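Local coordinates for protein KauB (Pseudomonas aeruginosa PAO1, PDB 6B4R) that probably oxidises a broad range of aldehydes, aminoaldehydes among them, to the corresponding carboxylic acids with NAD(P)+ as the electron acceptor, at residues Thr36-Ser41 with Gly45-Lys50; Pro166-Leu171 with Glu401-Val406; Ser193-Leu198 with Leu344-Gln349; Lys284-Ala289 with Asp316-Leu321; Arg373-Glu376 with Thr381-Glu384. All blocks are in the same frame, centred on the assembly; numbering follows the deposited sequence.

Contact 1: residues Thr36-Ser41 with Gly45-Lys50. With K (potassium ion), chain G.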
# COMPACT_ATOMS: atom_id res chain seq x y z
N THR A 36 4.30 -49.29 3.70
CA THR A 36 3.03 -48.60 3.55
C THR A 36 2.24 -48.69 4.84
O THR A 36 2.59 -49.46 5.74
CB THR A 36 2.17 -49.22 2.42
OG1 THR A 36 1.90 -50.59 2.71
CG2 THR A 36 2.89 -49.13 1.08
N PHE A 37 1.17 -47.91 4.94
CA PHE A 37 0.22 -48.04 6.04
C PHE A 37 -1.20 -48.17 5.51
O PHE A 37 -1.49 -47.73 4.39
CB PHE A 37 0.34 -46.89 7.05
CG PHE A 37 0.06 -45.53 6.46
CD1 PHE A 37 1.07 -44.78 5.89
CD2 PHE A 37 -1.22 -45.00 6.50
CE1 PHE A 37 0.81 -43.53 5.35
CE2 PHE A 37 -1.49 -43.75 5.96
CZ PHE A 37 -0.47 -43.01 5.39
N ASP A 38 -2.09 -48.77 6.29
CA ASP A 38 -3.46 -48.98 5.86
C ASP A 38 -4.33 -47.75 6.10
O ASP A 38 -4.54 -47.33 7.24
CB ASP A 38 -4.08 -50.20 6.56
CG ASP A 38 -3.39 -51.49 6.18
OD1 ASP A 38 -2.78 -51.55 5.09
OD2 ASP A 38 -3.47 -52.46 6.97
N CYS A 39 -4.82 -47.17 5.01
CA CYS A 39 -5.73 -46.04 5.09
C CYS A 39 -7.15 -46.55 5.31
O CYS A 39 -7.74 -47.16 4.43
CB CYS A 39 -5.66 -45.21 3.81
SG CYS A 39 -6.52 -43.62 3.88
N LEU A 40 -7.69 -46.32 6.51
CA LEU A 40 -9.03 -46.79 6.85
C LEU A 40 -10.03 -45.65 6.90
O LEU A 40 -9.66 -44.48 7.03
CB LEU A 40 -9.01 -47.55 8.17
CG LEU A 40 -8.03 -48.72 8.27
CD1 LEU A 40 -8.22 -49.46 9.59
CD2 LEU A 40 -8.20 -49.67 7.09
N SER A 41 -11.31 -45.98 6.81
CA SER A 41 -12.37 -44.98 6.78
C SER A 41 -13.15 -44.96 8.08
O SER A 41 -13.57 -46.00 8.57
CB SER A 41 -13.32 -45.24 5.62
OG SER A 41 -14.42 -44.34 5.65
N GLY A 45 -15.22 -48.18 8.93
CA GLY A 45 -14.04 -48.95 9.27
C GLY A 45 -13.42 -49.65 8.08
O GLY A 45 -12.44 -50.37 8.22
N ARG A 46 -14.00 -49.43 6.90
CA ARG A 46 -13.57 -50.11 5.69
C ARG A 46 -12.14 -49.76 5.29
O ARG A 46 -11.62 -48.70 5.63
CB ARG A 46 -14.51 -49.79 4.53
CG ARG A 46 -14.30 -48.41 3.94
CD ARG A 46 -15.21 -48.16 2.75
NE ARG A 46 -16.61 -48.06 3.13
CZ ARG A 46 -17.60 -47.79 2.28
NH1 ARG A 46 -17.33 -47.59 1.00
NH2 ARG A 46 -18.85 -47.71 2.71
N PHE A 47 -11.50 -50.68 4.57
CA PHE A 47 -10.18 -50.43 4.02
C PHE A 47 -10.30 -49.59 2.76
O PHE A 47 -11.19 -49.82 1.93
CB PHE A 47 -9.49 -51.76 3.69
CG PHE A 47 -8.20 -51.61 2.93
CD1 PHE A 47 -7.03 -51.29 3.58
CD2 PHE A 47 -8.17 -51.81 1.56
CE1 PHE A 47 -5.85 -51.16 2.88
CE2 PHE A 47 -6.99 -51.68 0.85
CZ PHE A 47 -5.83 -51.36 1.52
N LEU A 48 -9.42 -48.61 2.60
CA LEU A 48 -9.47 -47.72 1.45
C LEU A 48 -8.33 -47.99 0.47
O LEU A 48 -8.57 -48.29 -0.70
CB LEU A 48 -9.46 -46.25 1.89
CG LEU A 48 -10.63 -45.77 2.75
CD1 LEU A 48 -10.37 -44.35 3.26
CD2 LEU A 48 -11.94 -45.83 1.98
N ALA A 49 -7.10 -47.89 0.95
CA ALA A 49 -5.92 -48.11 0.12
C ALA A 49 -4.66 -48.26 0.98
O ALA A 49 -4.65 -47.88 2.14
CB ALA A 49 -5.74 -46.98 -0.88
N LYS A 50 -3.62 -48.82 0.38
CA LYS A 50 -2.31 -48.85 1.03
C LYS A 50 -1.53 -47.61 0.62
O LYS A 50 -1.17 -47.44 -0.54
CB LYS A 50 -1.54 -50.11 0.66
CG LYS A 50 -2.03 -51.36 1.37
CD LYS A 50 -1.04 -52.51 1.21
CE LYS A 50 -1.53 -53.76 1.91
NZ LYS A 50 -1.74 -53.55 3.37
K K G . -8.20 -42.19 6.93
O HOH W 1 -5.41 -42.92 7.07
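Lys50 and Asp38 face each other across two antiparallel strands, their side chains lying alongside and pointing the same way. Along Lys50, CB lies 4.0 Å from Thr36 OG1; CG then passes 3.8 Å from Asp38 OD1 and also sits in the plane of the Phe47 ring, at its edge. CD turns back to Thr36 OG1, and CE runs beside the carboxylate. A bend at the last torsion (chi4 -59°) brings NZ to Asp38 OD1 at 2.8 Å, a salt bridge that uses the syn lone pair. The same carboxylate stands almost perpendicular to the Phe47 ring, with OD1 near the ring edge, where Leu40 CD2 also packs. These residues line one side of a beta hairpin formed by strands 36-40 and 47-52. Cys39 sits at its middle: its N donates to Ala49 O, and its O accepts from Leu48 N at 2.9 Å. Nearer the turn, Ser41 N donates to Arg46 O and Gly45 N to Ser41 O. On the other side of the hairpin, Cys39 SG meets Leu48 CD1 at 4.0 Å, and both side chains pack on Leu198. The carbonyl of Leu40 points away from the partner strand and binds the potassium ion at 2.7 Å, a site completed by Asp108, Lys195 and a water molecule.

Contact 2: residues Pro166-Leu171 with Glu401-Val406. With TOE (2-[2-(2-methoxy-ethoxy)-ethoxy]-ethoxyl), chain H.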
# COMPACT_ATOMS: atom_id res chain seq x y z
N PRO A 166 -3.14 -30.41 8.32
CA PRO A 166 -3.94 -31.24 9.23
C PRO A 166 -4.95 -32.11 8.50
O PRO A 166 -5.02 -32.10 7.27
CB PRO A 166 -4.67 -30.19 10.07
CG PRO A 166 -4.85 -29.06 9.14
CD PRO A 166 -3.59 -29.01 8.32
N TRP A 167 -5.75 -32.84 9.28
CA TRP A 167 -6.69 -33.80 8.72
C TRP A 167 -8.14 -33.32 8.74
O TRP A 167 -9.01 -33.96 8.15
CB TRP A 167 -6.59 -35.14 9.47
CG TRP A 167 -6.63 -35.00 10.97
CD1 TRP A 167 -5.57 -35.06 11.83
CD2 TRP A 167 -7.80 -34.80 11.79
NE1 TRP A 167 -6.00 -34.91 13.12
CE2 TRP A 167 -7.36 -34.74 13.13
CE3 TRP A 167 -9.16 -34.66 11.51
CZ2 TRP A 167 -8.24 -34.55 14.19
CZ3 TRP A 167 -10.03 -34.46 12.57
CH2 TRP A 167 -9.57 -34.41 13.89
N ASN A 168 -8.40 -32.21 9.41
CA ASN A 168 -9.76 -31.71 9.54
C ASN A 168 -10.26 -31.01 8.27
O ASN A 168 -11.45 -31.07 7.95
CB ASN A 168 -9.91 -30.81 10.76
CG ASN A 168 -9.08 -29.55 10.66
OD1 ASN A 168 -8.04 -29.53 10.00
ND2 ASN A 168 -9.55 -28.49 11.30
N PHE A 169 -9.35 -30.34 7.57
CA PHE A 169 -9.65 -29.77 6.26
C PHE A 169 -8.50 -30.05 5.30
O PHE A 169 -7.82 -29.12 4.85
CB PHE A 169 -9.88 -28.25 6.36
CG PHE A 169 -11.13 -27.87 7.10
CD1 PHE A 169 -12.35 -27.80 6.45
CD2 PHE A 169 -11.09 -27.58 8.46
CE1 PHE A 169 -13.51 -27.45 7.13
CE2 PHE A 169 -12.24 -27.22 9.15
CZ PHE A 169 -13.45 -27.16 8.48
N PRO A 170 -8.28 -31.33 4.95
CA PRO A 170 -7.11 -31.78 4.20
C PRO A 170 -6.88 -31.03 2.89
O PRO A 170 -5.77 -30.56 2.66
CB PRO A 170 -7.42 -33.26 3.91
CG PRO A 170 -8.40 -33.65 4.96
CD PRO A 170 -9.23 -32.42 5.20
N LEU A 171 -7.91 -30.93 2.05
CA LEU A 171 -7.76 -30.26 0.76
C LEU A 171 -7.71 -28.74 0.90
O LEU A 171 -6.86 -28.08 0.29
CB LEU A 171 -8.88 -30.68 -0.20
CG LEU A 171 -8.82 -30.09 -1.61
CD1 LEU A 171 -7.51 -30.44 -2.30
CD2 LEU A 171 -10.00 -30.57 -2.44
N GLU A 401 -8.39 -27.56 24.41
CA GLU A 401 -9.02 -27.80 23.12
C GLU A 401 -9.48 -29.25 23.04
O GLU A 401 -8.70 -30.17 23.29
CB GLU A 401 -8.06 -27.49 21.97
CG GLU A 401 -8.71 -27.57 20.59
CD GLU A 401 -7.76 -27.25 19.46
OE1 GLU A 401 -6.57 -27.66 19.54
OE2 GLU A 401 -8.18 -26.59 18.50
N ILE A 402 -10.75 -29.45 22.69
CA ILE A 402 -11.35 -30.77 22.64
C ILE A 402 -11.28 -31.37 21.24
O ILE A 402 -11.04 -32.57 21.07
CB ILE A 402 -12.82 -30.73 23.11
CG1 ILE A 402 -12.91 -30.16 24.53
CG2 ILE A 402 -13.45 -32.11 23.05
CD1 ILE A 402 -14.33 -30.02 25.03
N PHE A 403 -11.49 -30.52 20.24
CA PHE A 403 -11.56 -30.93 18.83
C PHE A 403 -12.66 -31.97 18.61
O PHE A 403 -12.46 -32.96 17.90
CB PHE A 403 -10.21 -31.43 18.32
CG PHE A 403 -9.81 -30.84 17.00
CD1 PHE A 403 -9.40 -29.52 16.90
CD2 PHE A 403 -9.84 -31.61 15.84
CE1 PHE A 403 -9.04 -28.97 15.68
CE2 PHE A 403 -9.48 -31.06 14.62
CZ PHE A 403 -9.08 -29.74 14.54
N GLY A 404 -13.80 -31.73 19.24
CA GLY A 404 -14.99 -32.54 19.06
C GLY A 404 -16.19 -31.64 19.29
O GLY A 404 -16.03 -30.50 19.72
N PRO A 405 -17.40 -32.15 19.02
CA PRO A 405 -18.62 -31.33 19.13
C PRO A 405 -19.07 -31.16 20.58
O PRO A 405 -20.17 -31.58 20.93
CB PRO A 405 -19.64 -32.16 18.36
CG PRO A 405 -19.20 -33.56 18.56
CD PRO A 405 -17.69 -33.53 18.61
N VAL A 406 -18.23 -30.55 21.41
CA VAL A 406 -18.55 -30.35 22.82
C VAL A 406 -18.51 -28.87 23.17
O VAL A 406 -17.45 -28.24 23.10
CB VAL A 406 -17.58 -31.10 23.74
CG1 VAL A 406 -18.03 -30.99 25.19
CG2 VAL A 406 -17.47 -32.56 23.32
O2' TOE H . -8.86 -25.59 10.89
CA' TOE H . -8.56 -24.26 10.47
CB' TOE H . -9.72 -23.34 10.82
OC' TOE H . -10.54 -23.11 9.68
CD' TOE H . -11.58 -22.18 9.96
CE' TOE H . -11.97 -21.43 8.69
OF' TOE H . -12.73 -22.28 7.83
CG' TOE H . -13.11 -21.61 6.64
CH' TOE H . -14.17 -22.42 5.90
OI' TOE H . -15.30 -22.58 6.75
CK' TOE H . -16.43 -23.09 6.04
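Trp167 and Asn168 both carry CG between the backbone N and the carbonyl carbon (chi1 49° and 64°), and these two turns bring indole and amide up to the ring of Phe403. The Phe403 ring enters edge first: its edge, led by CD2 and CE2, is turned toward the face of the six-membered ring of Trp167, with CE2 3.4 Å from Trp167 CH2. The centroids are 5.3 Å apart and the planes stand at 80°, an offset edge-to-face pair. Next along the rim, Phe403 CZ comes within 3.5 Å of Asn168 ND2, which lies near the ring plane, while Asn168 CB touches CE2. Phe403 therefore bears on both neighbours with a single edge, without any hydrogen bond between the segments. The amide is held by other partners. ND2 donates a fairly straight bond of 3.0 Å to O2' of the bound polyether and a second to Glu300 O, and makes a weak bond to the oxidised cysteine, 3-sulfinoalanine, at position 302. OD1 turns back and accepts weakly from Phe169 N, the N-cap of helix 170-183. Several bonds thus fix the rotation of the amide beside the modified cysteine, an arrangement consistent with the oxyanion hole of aldehyde dehydrogenases, in which the asparagine of the Pro-Trp-Asn-Phe-Pro sequence faces the cysteine nucleophile.

Contact 3: residues Ser193-Leu198 with Leu344-Gln349. With K (potassium ion), chain G.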
# COMPACT_ATOMS: atom_id res chain seq x y z
N SER A 193 -1.52 -35.18 6.55
CA SER A 193 -1.68 -35.97 7.76
C SER A 193 -1.85 -37.44 7.41
O SER A 193 -2.40 -37.78 6.36
CB SER A 193 -2.90 -35.49 8.55
OG SER A 193 -3.26 -36.42 9.55
N GLU A 194 -1.36 -38.32 8.28
CA GLU A 194 -1.50 -39.76 8.06
C GLU A 194 -2.94 -40.21 8.26
O GLU A 194 -3.30 -41.34 7.95
CB GLU A 194 -0.57 -40.55 8.99
CG GLU A 194 -0.92 -40.45 10.47
CD GLU A 194 -0.37 -39.20 11.12
OE1 GLU A 194 0.43 -38.49 10.48
OE2 GLU A 194 -0.75 -38.92 12.28
N LYS A 195 -3.77 -39.30 8.77
CA LYS A 195 -5.19 -39.58 8.94
C LYS A 195 -6.00 -39.22 7.69
O LYS A 195 -7.18 -39.55 7.60
CB LYS A 195 -5.75 -38.80 10.14
CG LYS A 195 -5.12 -39.17 11.48
CD LYS A 195 -5.77 -38.38 12.60
CE LYS A 195 -5.09 -38.64 13.94
NZ LYS A 195 -5.19 -40.07 14.35
N SER A 196 -5.36 -38.56 6.73
CA SER A 196 -6.05 -38.14 5.50
C SER A 196 -5.10 -37.74 4.38
O SER A 196 -4.94 -36.56 4.09
CB SER A 196 -6.99 -36.97 5.81
OG SER A 196 -6.26 -35.88 6.34
N PRO A 197 -4.46 -38.73 3.73
CA PRO A 197 -3.47 -38.42 2.69
C PRO A 197 -4.01 -38.41 1.26
O PRO A 197 -3.35 -37.87 0.37
CB PRO A 197 -2.47 -39.56 2.85
CG PRO A 197 -3.32 -40.73 3.26
CD PRO A 197 -4.48 -40.16 4.06
N LEU A 198 -5.19 -38.98 1.04
CA LEU A 198 -5.68 -39.27 -0.31
C LEU A 198 -5.83 -38.06 -1.25
O LEU A 198 -5.38 -38.12 -2.40
CB LEU A 198 -6.99 -40.06 -0.25
CG LEU A 198 -6.92 -41.36 0.57
CD1 LEU A 198 -8.23 -42.13 0.49
CD2 LEU A 198 -5.74 -42.23 0.14
N LEU A 344 -16.22 -38.75 13.42
CA LEU A 344 -14.92 -38.30 13.89
C LEU A 344 -13.85 -39.04 13.10
O LEU A 344 -14.10 -40.13 12.59
CB LEU A 344 -14.77 -38.56 15.39
CG LEU A 344 -15.77 -37.83 16.28
CD1 LEU A 344 -15.50 -38.10 17.75
CD2 LEU A 344 -15.75 -36.33 16.00
N VAL A 345 -12.66 -38.46 13.01
CA VAL A 345 -11.63 -38.97 12.10
C VAL A 345 -11.19 -40.42 12.36
O VAL A 345 -10.96 -41.18 11.42
CB VAL A 345 -10.40 -38.02 12.03
CG1 VAL A 345 -9.69 -37.96 13.38
CG2 VAL A 345 -9.45 -38.43 10.92
N ASP A 346 -11.10 -40.81 13.63
CA ASP A 346 -10.73 -42.18 13.98
C ASP A 346 -11.16 -42.58 15.39
O ASP A 346 -11.83 -41.82 16.09
CB ASP A 346 -9.23 -42.44 13.77
CG ASP A 346 -8.34 -41.49 14.57
OD1 ASP A 346 -7.15 -41.36 14.21
OD2 ASP A 346 -8.82 -40.88 15.55
N THR A 347 -10.77 -43.78 15.81
CA THR A 347 -11.11 -44.29 17.13
C THR A 347 -10.42 -43.49 18.24
O THR A 347 -11.02 -43.17 19.26
CB THR A 347 -10.74 -45.79 17.27
OG1 THR A 347 -11.50 -46.55 16.33
CG2 THR A 347 -11.04 -46.29 18.68
N GLN A 348 -9.15 -43.16 18.01
CA GLN A 348 -8.35 -42.40 18.97
C GLN A 348 -8.97 -41.03 19.27
O GLN A 348 -9.04 -40.61 20.42
CB GLN A 348 -6.93 -42.22 18.45
CG GLN A 348 -6.04 -41.39 19.37
CD GLN A 348 -4.68 -41.12 18.76
OE1 GLN A 348 -4.41 -41.48 17.61
NE2 GLN A 348 -3.81 -40.46 19.52
N GLN A 349 -9.41 -40.35 18.21
CA GLN A 349 -10.03 -39.04 18.36
C GLN A 349 -11.35 -39.17 19.11
O GLN A 349 -11.69 -38.33 19.94
CB GLN A 349 -10.26 -38.40 16.99
CG GLN A 349 -10.81 -36.98 17.05
CD GLN A 349 -9.81 -35.98 17.62
OE1 GLN A 349 -8.59 -36.16 17.50
NE2 GLN A 349 -10.31 -34.93 18.25
K K G . -8.20 -42.19 6.93
O HOH W 1 -5.41 -42.92 7.07
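Lys195 occupies the third position of a type I turn from Ser193 to Ser196, its CA 7.2 Å from that of Val345, two residues before helix 347-362. The turn is braced by Ser193 OG, which accepts from Lys195 N as an ST turn. The aliphatic part of Lys195 crosses Val345 at about a right angle: CB touches Val345 CG2 at 3.8 Å, and CD reaches both methyls at 4.0 Å. From CB to CE the chain is extended, and a bend at its last torsion (chi4 -62°) takes NZ to Asp346 OD1. The two form a salt bridge, although the modelled separation is improbably short and its exact length doubtful. Asp346 is shared between two tasks: OD2 caps helix 347-362 by accepting from Gln349 N at 2.8 Å, and OD1 takes the lysine. A positive charge beside the N-cap carboxylate would be expected to stabilise its anionic form. At the other end of the residue, Lys195 O binds the potassium ion at 2.9 Å, and a water molecule on the same ion donates to Glu194 O at 2.8 Å. The lysine turn thus links strand 187-191 and helix 198-210 to the start of helix 347-362, with Trp167 packed on Lys195 and Met109 of helix 98-109 against Val345.

Contact 4: residues Lys284-Ala289 with Asp316-Leu321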
# COMPACT_ATOMS: atom_id res chain seq x y z
N LYS A 284 -32.39 -15.44 18.05
CA LYS A 284 -32.64 -16.70 17.37
C LYS A 284 -31.52 -17.02 16.38
O LYS A 284 -31.05 -18.15 16.30
CB LYS A 284 -33.99 -16.68 16.65
CG LYS A 284 -34.66 -18.04 16.57
CD LYS A 284 -35.06 -18.41 15.15
CE LYS A 284 -35.62 -19.82 15.08
NZ LYS A 284 -36.00 -20.21 13.70
N ALA A 285 -31.09 -16.00 15.63
CA ALA A 285 -30.01 -16.16 14.67
C ALA A 285 -28.68 -16.45 15.38
O ALA A 285 -27.87 -17.24 14.89
CB ALA A 285 -29.89 -14.93 13.79
N ALA A 286 -28.47 -15.79 16.51
CA ALA A 286 -27.28 -16.02 17.31
C ALA A 286 -27.26 -17.43 17.89
O ALA A 286 -26.20 -18.05 18.01
CB ALA A 286 -27.19 -14.99 18.43
N ALA A 287 -28.44 -17.94 18.22
CA ALA A 287 -28.57 -19.29 18.76
C ALA A 287 -28.30 -20.34 17.68
O ALA A 287 -27.69 -21.38 17.96
CB ALA A 287 -29.95 -19.50 19.35
N GLU A 288 -28.74 -20.07 16.46
CA GLU A 288 -28.49 -20.97 15.34
C GLU A 288 -27.00 -21.00 15.03
O GLU A 288 -26.42 -22.06 14.79
CB GLU A 288 -29.28 -20.53 14.11
CG GLU A 288 -30.80 -20.58 14.27
CD GLU A 288 -31.35 -21.99 14.32
OE1 GLU A 288 -30.59 -22.95 14.05
OE2 GLU A 288 -32.55 -22.14 14.62
N ALA A 289 -26.38 -19.82 15.04
CA ALA A 289 -24.96 -19.69 14.76
C ALA A 289 -24.11 -20.36 15.84
O ALA A 289 -23.08 -20.96 15.53
CB ALA A 289 -24.58 -18.22 14.64
N ASP A 316 -31.22 -17.64 30.60
CA ASP A 316 -32.35 -18.55 30.76
C ASP A 316 -33.23 -18.62 29.51
O ASP A 316 -34.01 -19.56 29.35
CB ASP A 316 -33.19 -18.17 31.98
CG ASP A 316 -32.43 -18.36 33.29
OD1 ASP A 316 -31.47 -19.16 33.31
OD2 ASP A 316 -32.80 -17.71 34.29
N LYS A 317 -33.10 -17.63 28.63
CA LYS A 317 -33.92 -17.59 27.42
C LYS A 317 -33.11 -17.90 26.17
O LYS A 317 -33.67 -18.26 25.14
CB LYS A 317 -34.61 -16.23 27.29
CG LYS A 317 -33.66 -15.05 27.34
CD LYS A 317 -34.35 -13.80 27.88
CE LYS A 317 -34.78 -13.99 29.33
NZ LYS A 317 -33.64 -14.41 30.19
N PHE A 318 -31.78 -17.78 26.27
CA PHE A 318 -30.90 -18.02 25.13
C PHE A 318 -30.50 -19.49 25.04
O PHE A 318 -30.43 -20.05 23.95
CB PHE A 318 -29.66 -17.13 25.21
CG PHE A 318 -28.73 -17.28 24.05
CD1 PHE A 318 -29.07 -16.79 22.80
CD2 PHE A 318 -27.50 -17.91 24.21
CE1 PHE A 318 -28.20 -16.93 21.73
CE2 PHE A 318 -26.64 -18.05 23.14
CZ PHE A 318 -26.99 -17.56 21.90
N LEU A 319 -30.23 -20.10 26.19
CA LEU A 319 -29.83 -21.51 26.24
C LEU A 319 -30.85 -22.49 25.63
O LEU A 319 -30.45 -23.39 24.89
CB LEU A 319 -29.46 -21.93 27.67
CG LEU A 319 -28.97 -23.37 27.82
CD1 LEU A 319 -27.75 -23.62 26.95
CD2 LEU A 319 -28.66 -23.70 29.28
N PRO A 320 -32.15 -22.33 25.94
CA PRO A 320 -33.11 -23.24 25.31
C PRO A 320 -33.14 -23.12 23.79
O PRO A 320 -33.43 -24.09 23.10
CB PRO A 320 -34.46 -22.79 25.90
CG PRO A 320 -34.11 -22.16 27.19
CD PRO A 320 -32.80 -21.47 26.94
N LEU A 321 -32.84 -21.93 23.28
CA LEU A 321 -32.81 -21.70 21.83
C LEU A 321 -31.62 -22.42 21.20
O LEU A 321 -31.72 -22.91 20.07
CB LEU A 321 -32.74 -20.21 21.53
CG LEU A 321 -33.92 -19.36 22.01
CD1 LEU A 321 -33.63 -17.88 21.82
CD2 LEU A 321 -35.19 -19.76 21.27
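Ala287 carries this helix-helix contact, its methyl fitting between two side chains one turn apart on helix 315-326. CB abuts Leu321 CB at 3.6 Å and also meets CE1 of Phe318 at 3.9 Å. Phe318, with CG anti to its own N (chi1 -178°), reaches across as the larger bump: CE1 settles 3.7 Å from Ala287 N and CZ lies by Ala287 CA. The methyl of Ala286 touches the edge of the same ring, 4.0 Å from CE1. The short alanines let the ring tip come right up to the backbone of helix 283-295; the side chains meet by apolar contacts, with no hydrogen bond between the segments. The segment axes approach to 9.2 Å and cross at -50°. Within 316-321 the helix is kinked around Pro320, just before Leu321. Beneath, Phe318 rests on Leu308 and Val310 of strand 307-311 and Ala286 on Trp434 of strand 430-434, so both helices lie against the same mixed sheet.

Contact 5: residues Arg373-Glu376 with Thr381-Glu384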
# COMPACT_ATOMS: atom_id res chain seq x y z
N ARG A 373 -21.67 -41.59 22.62
CA ARG A 373 -21.27 -42.14 21.33
C ARG A 373 -22.51 -42.67 20.62
O ARG A 373 -23.43 -43.19 21.26
CB ARG A 373 -20.26 -43.27 21.53
CG ARG A 373 -19.86 -43.99 20.25
CD ARG A 373 -18.99 -45.19 20.56
NE ARG A 373 -18.60 -45.91 19.36
CZ ARG A 373 -17.87 -47.03 19.37
NH1 ARG A 373 -17.47 -47.54 20.52
NH2 ARG A 373 -17.55 -47.62 18.23
N THR A 374 -22.55 -42.53 19.29
CA THR A 374 -23.72 -42.95 18.52
C THR A 374 -23.33 -43.70 17.25
O THR A 374 -22.16 -43.68 16.84
CB THR A 374 -24.61 -41.75 18.16
OG1 THR A 374 -25.74 -42.21 17.40
CG2 THR A 374 -23.83 -40.74 17.34
N LEU A 375 -24.31 -44.37 16.65
CA LEU A 375 -24.12 -45.13 15.41
C LEU A 375 -22.97 -46.13 15.50
O LEU A 375 -22.21 -46.31 14.55
CB LEU A 375 -23.91 -44.18 14.22
CG LEU A 375 -25.10 -43.29 13.89
CD1 LEU A 375 -24.70 -42.24 12.86
CD2 LEU A 375 -26.26 -44.12 13.38
N GLU A 376 -22.84 -46.77 16.66
CA GLU A 376 -21.76 -47.72 16.90
C GLU A 376 -21.88 -48.96 16.02
O GLU A 376 -20.88 -49.56 15.62
CB GLU A 376 -21.72 -48.11 18.38
CG GLU A 376 -20.63 -49.12 18.72
CD GLU A 376 -20.63 -49.50 20.19
OE1 GLU A 376 -21.28 -48.79 20.98
OE2 GLU A 376 -19.99 -50.51 20.55
N THR A 381 -17.00 -44.27 13.67
CA THR A 381 -16.83 -43.53 14.92
C THR A 381 -17.62 -42.22 14.94
O THR A 381 -17.26 -41.25 14.27
CB THR A 381 -15.35 -43.24 15.20
OG1 THR A 381 -14.73 -42.73 14.01
CG2 THR A 381 -14.63 -44.52 15.61
N TYR A 382 -18.70 -42.19 15.71
CA TYR A 382 -19.57 -41.02 15.78
C TYR A 382 -19.83 -40.61 17.23
O TYR A 382 -19.91 -41.46 18.12
CB TYR A 382 -20.92 -41.31 15.10
CG TYR A 382 -20.82 -41.73 13.65
CD1 TYR A 382 -21.09 -40.83 12.63
CD2 TYR A 382 -20.48 -43.03 13.31
CE1 TYR A 382 -21.01 -41.22 11.30
CE2 TYR A 382 -20.39 -43.43 11.99
CZ TYR A 382 -20.66 -42.52 10.99
OH TYR A 382 -20.58 -42.91 9.68
N VAL A 383 -19.96 -39.30 17.45
CA VAL A 383 -20.30 -38.76 18.76
C VAL A 383 -21.32 -37.63 18.61
O VAL A 383 -21.16 -36.75 17.77
CB VAL A 383 -19.05 -38.24 19.51
CG1 VAL A 383 -19.45 -37.44 20.74
CG2 VAL A 383 -18.15 -39.40 19.91
N GLU A 384 -22.37 -37.67 19.43
CA GLU A 384 -23.41 -36.65 19.41
C GLU A 384 -22.87 -35.27 19.77
O GLU A 384 -22.00 -35.16 20.63
CB GLU A 384 -24.52 -37.02 20.39
CG GLU A 384 -25.18 -38.37 20.15
CD GLU A 384 -26.07 -38.79 21.30
OE1 GLU A 384 -25.87 -38.31 22.43
OE2 GLU A 384 -26.99 -39.61 21.07
O HOH W 2 -19.50 -44.88 16.52
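Thr374 and Tyr382 meet across a short, weakly bonded beta hairpin, strand 373-374 against the start of strand 382-389. The direct backbone link is one hydrogen bond, from Thr374 N to Tyr382 O at 3.1 Å; the N-H points straight at the oxygen but comes from above the carbonyl plane, 54° out of it. Packing is close around the tyrosine. Leu375 CB touches Tyr382 CD2 at 3.7 Å, and Leu375 CD1 lies over one face of the Tyr382 ring, 4.0 Å from the centroid, a CH-pi contact. CG of Leu375 stands beside its backbone N (chi1 -64°), which carries the branch out over the aromatic face. Thr374 CG2 fills the neighbouring position between Tyr382 CB and Glu384 CG. The ring hydroxyl bonds to Val43 O, and Glu384 pairs with Lys372. The other side of the hairpin is looser and wetter. Arg373 runs out extended, its CG 3.3 Å from Tyr382 O and its CA making a CA-H...O contact to the same oxygen, while its guanidinium is covered on one face by CG of Glu376, whose carboxylate makes no more than a long charge pair with it. Where the strands gape, a water molecule stands in for a direct bond: it accepts from Tyr382 N at 2.9 Å and from Arg373 NE, and donates to Thr374 O at 2.9 Å.

Contacts 1 and 3 flank the potassium ion, sharing it and one water molecule, and contact 2 lines the polyether pocket; the centre of contact 3 lies about 10 Å from those of contacts 1 and 2. Contacts 2 and 3 meet through Trp167 and Lys195. Contact 5, centred about 16 Å from the centres of contacts 2 and 3, joins contact 3 where Leu344 meets Thr381. Contact 4 stands apart, 24 Å or more centre to centre, on helices flanking the sheet that contains strand 382-389 of contact 5. Along the chain contact 1 closes before the others open; contact 2 then spans some 230 residues containing contacts 3, 4 and 5, bringing distant sequence to the polyether pocket, which holds the modified cysteine and is probably the substrate site.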